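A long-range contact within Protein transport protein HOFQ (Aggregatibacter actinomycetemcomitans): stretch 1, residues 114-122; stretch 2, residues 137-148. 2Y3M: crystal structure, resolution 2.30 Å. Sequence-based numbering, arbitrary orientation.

Stretch 1 (114-122) FAKASEVMK
Stretch 2 137-148: SITFDDRSNLLL

The start of a helix, residues 117-122, rests on a β-hairpin whose first strand begins at Ser137 and whose second runs on from Leu146, joined by the turn around Asp142 to Asn145. The hairpin is paired by Thr139 N to Leu148 O (2.9 Å) and Leu148 N to Thr139 O (2.8 Å). The helix axis runs at 141° to the first strand, N-to-C directions compared and so roughly antiparallel, approaching to 8.5 Å, and at 47° to the second, at 9.3 Å. The closest backbone approach between the stretches, in CA atoms, is Ala117 to Asp142, 5.5 Å.

Ala115 (phi/psi -91/160) and Lys116 (-85/135) are extended; helical angles begin at Ala117 (-50/-45). The amides of a helix's first turn lack intrahelical acceptors, and here the turn supplies acceptors for two of them, Ala117 N and Ser118 N. Asn145, in a left-handed conformation (54/41) with chi1 at -146°, uses both ends of its amide: ND2 donates to Ala115 O (2.6 Å), while OD1 accepts from Ala117 N (2.8 Å). Asp142, chi1 m, likewise divides its carboxylate: OD1 accepts from Ser118 N (2.9 Å), and OD2 from Ser118 OG (2.5 Å), with Ser118 in rotamer p. Ala117 N also lies 3.3 Å from Asp142 OD1, but at a poor angle for bonding. The helix then satisfies its own amides, as Val120 N reaches Lys116 O (3.0 Å) and Met121 N reaches Ala117 O (2.9 Å).

Beyond this polar end the contact is apolar. Ala117 points toward the hairpin, its small CB fitting 3.9 Å from Phe140 CD2 and 4.3 Å from Leu147 CG. Met121, flexible enough to adopt m at all three chi angles, lays CG over one face of the Phe140 ring (chi1 p), 3.7 Å from the ring centroid; its SD meets Leu147 CD2 at 3.7 Å and its CE meets Ile138 CG2 at 3.8 Å. Val120 CG1, chi1 t, touches Leu147 CD1 at 4.1 Å.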

# COMPACT_ATOMS: atom_id res chain seq x y z
N PHE B 114 12.11 29.11 11.11
CA PHE B 114 11.16 28.95 12.22
C PHE B 114 9.80 28.40 11.79
O PHE B 114 9.20 27.60 12.51
CB PHE B 114 10.99 30.27 12.98
CG PHE B 114 12.27 30.81 13.55
CD1 PHE B 114 12.80 30.29 14.74
CD2 PHE B 114 12.96 31.83 12.90
CE1 PHE B 114 13.99 30.78 15.26
CE2 PHE B 114 14.16 32.33 13.42
CZ PHE B 114 14.67 31.81 14.60
N ALA B 115 9.32 28.82 10.62
CA ALA B 115 8.04 28.36 10.10
C ALA B 115 8.19 27.12 9.22
O ALA B 115 9.28 26.83 8.74
CB ALA B 115 7.36 29.49 9.33
N LYS B 116 7.09 26.39 9.04
CA LYS B 116 7.00 25.34 8.03
C LYS B 116 6.59 25.96 6.69
O LYS B 116 5.68 26.80 6.64
CB LYS B 116 5.97 24.29 8.43
CG LYS B 116 6.53 23.09 9.17
CD LYS B 116 5.45 22.05 9.44
CE LYS B 116 4.61 22.42 10.66
NZ LYS B 116 3.45 21.50 10.83
N ALA B 117 7.27 25.54 5.62
CA ALA B 117 6.98 26.01 4.26
C ALA B 117 5.49 25.91 3.89
O ALA B 117 4.93 26.86 3.34
CB ALA B 117 7.84 25.25 3.25
N SER B 118 4.87 24.79 4.22
CA SER B 118 3.45 24.56 3.93
C SER B 118 2.53 25.52 4.69
O SER B 118 1.53 25.98 4.14
CB SER B 118 3.06 23.11 4.22
OG SER B 118 3.35 22.79 5.57
N GLU B 119 2.89 25.84 5.93
CA GLU B 119 2.13 26.81 6.73
C GLU B 119 2.25 28.23 6.17
O GLU B 119 1.26 28.96 6.09
CB GLU B 119 2.54 26.77 8.21
CG GLU B 119 2.31 25.42 8.90
CD GLU B 119 0.85 25.00 8.98
OE1 GLU B 119 -0.05 25.87 8.94
OE2 GLU B 119 0.59 23.78 9.10
N VAL B 120 3.47 28.60 5.76
CA VAL B 120 3.72 29.87 5.09
C VAL B 120 2.86 29.98 3.83
O VAL B 120 2.19 30.99 3.61
CB VAL B 120 5.21 30.05 4.74
CG1 VAL B 120 5.45 31.35 3.96
CG2 VAL B 120 6.06 30.04 5.99
N MET B 121 2.87 28.91 3.03
CA MET B 121 2.08 28.84 1.80
C MET B 121 0.57 28.95 2.03
O MET B 121 -0.12 29.57 1.22
CB MET B 121 2.41 27.57 1.01
CG MET B 121 3.76 27.65 0.30
SD MET B 121 3.86 29.00 -0.91
CE MET B 121 2.93 28.33 -2.27
N LYS B 122 0.07 28.37 3.11
CA LYS B 122 -1.34 28.52 3.46
C LYS B 122 -1.66 29.97 3.81
O LYS B 122 -2.69 30.51 3.40
CB LYS B 122 -1.72 27.61 4.63
CG LYS B 122 -1.78 26.14 4.28
CD LYS B 122 -2.11 25.33 5.51
CE LYS B 122 -1.41 23.99 5.47
NZ LYS B 122 -1.57 23.26 6.76
N SER B 137 5.43 30.75 -10.21
CA SER B 137 5.34 29.44 -9.61
C SER B 137 6.15 29.41 -8.32
O SER B 137 7.10 30.17 -8.15
CB SER B 137 5.84 28.35 -10.57
OG SER B 137 7.21 28.52 -10.86
N ILE B 138 5.74 28.53 -7.42
CA ILE B 138 6.50 28.22 -6.22
C ILE B 138 6.65 26.72 -6.09
O ILE B 138 5.71 25.97 -6.37
CB ILE B 138 5.86 28.82 -4.95
CG1 ILE B 138 6.05 30.35 -4.93
CG2 ILE B 138 6.48 28.20 -3.69
CD1 ILE B 138 5.30 31.08 -3.81
N THR B 139 7.84 26.29 -5.72
CA THR B 139 8.07 24.90 -5.37
C THR B 139 8.67 24.88 -3.96
O THR B 139 9.59 25.64 -3.65
CB THR B 139 8.95 24.17 -6.44
OG1 THR B 139 9.20 22.82 -6.02
CG2 THR B 139 10.27 24.85 -6.64
N PHE B 140 8.10 24.04 -3.10
CA PHE B 140 8.49 24.03 -1.69
C PHE B 140 8.47 22.64 -1.08
O PHE B 140 7.90 21.71 -1.65
CB PHE B 140 7.60 24.98 -0.88
CG PHE B 140 6.14 24.58 -0.83
CD1 PHE B 140 5.29 24.86 -1.91
CD2 PHE B 140 5.62 23.95 0.30
CE1 PHE B 140 3.94 24.52 -1.86
CE2 PHE B 140 4.27 23.58 0.35
CZ PHE B 140 3.42 23.87 -0.73
N ASP B 141 9.09 22.52 0.10
CA ASP B 141 9.26 21.23 0.74
C ASP B 141 9.44 21.41 2.24
O ASP B 141 10.34 22.13 2.67
CB ASP B 141 10.49 20.54 0.14
CG ASP B 141 10.50 19.05 0.38
OD1 ASP B 141 10.22 18.62 1.51
OD2 ASP B 141 10.82 18.31 -0.57
N ASP B 142 8.60 20.76 3.03
CA ASP B 142 8.71 20.83 4.50
C ASP B 142 9.91 20.09 5.10
O ASP B 142 10.25 20.30 6.27
CB ASP B 142 7.41 20.34 5.15
CG ASP B 142 6.30 21.37 5.12
OD1 ASP B 142 6.53 22.51 4.66
OD2 ASP B 142 5.18 21.05 5.56
N ARG B 143 10.54 19.21 4.31
CA ARG B 143 11.69 18.42 4.77
C ARG B 143 12.92 19.31 4.91
O ARG B 143 13.43 19.51 6.01
CB ARG B 143 12.01 17.28 3.81
CG ARG B 143 10.98 16.20 3.68
CD ARG B 143 11.47 15.20 2.66
NE ARG B 143 10.44 14.24 2.25
CZ ARG B 143 9.58 14.43 1.25
NH1 ARG B 143 9.60 15.54 0.54
NH2 ARG B 143 8.70 13.48 0.97
N SER B 144 13.39 19.81 3.77
CA SER B 144 14.50 20.76 3.73
C SER B 144 14.01 22.15 4.13
O SER B 144 14.81 23.05 4.38
CB SER B 144 15.12 20.79 2.33
OG SER B 144 14.15 21.05 1.34
N ASN B 145 12.69 22.30 4.19
CA ASN B 145 12.02 23.55 4.55
C ASN B 145 12.46 24.74 3.69
O ASN B 145 12.67 25.84 4.19
CB ASN B 145 12.15 23.83 6.05
CG ASN B 145 10.93 24.53 6.62
OD1 ASN B 145 9.84 24.45 6.06
ND2 ASN B 145 11.12 25.21 7.75
N LEU B 146 12.61 24.48 2.40
CA LEU B 146 12.98 25.48 1.41
C LEU B 146 11.74 25.96 0.66
O LEU B 146 10.77 25.21 0.52
CB LEU B 146 13.96 24.91 0.38
CG LEU B 146 15.33 24.37 0.81
CD1 LEU B 146 15.94 23.52 -0.30
CD2 LEU B 146 16.28 25.49 1.20
N LEU B 147 11.78 27.20 0.18
CA LEU B 147 10.79 27.73 -0.75
C LEU B 147 11.54 28.29 -1.95
O LEU B 147 12.48 29.08 -1.80
CB LEU B 147 9.96 28.85 -0.11
CG LEU B 147 8.70 28.57 0.71
CD1 LEU B 147 8.52 29.66 1.76
CD2 LEU B 147 7.48 28.51 -0.16
N LEU B 148 11.13 27.88 -3.15
CA LEU B 148 11.73 28.36 -4.39
C LEU B 148 10.65 29.10 -5.17
O LEU B 148 9.62 28.52 -5.52
CB LEU B 148 12.29 27.19 -5.20
CG LEU B 148 13.22 27.42 -6.40
CD1 LEU B 148 13.88 26.10 -6.84
CD2 LEU B 148 12.51 28.06 -7.60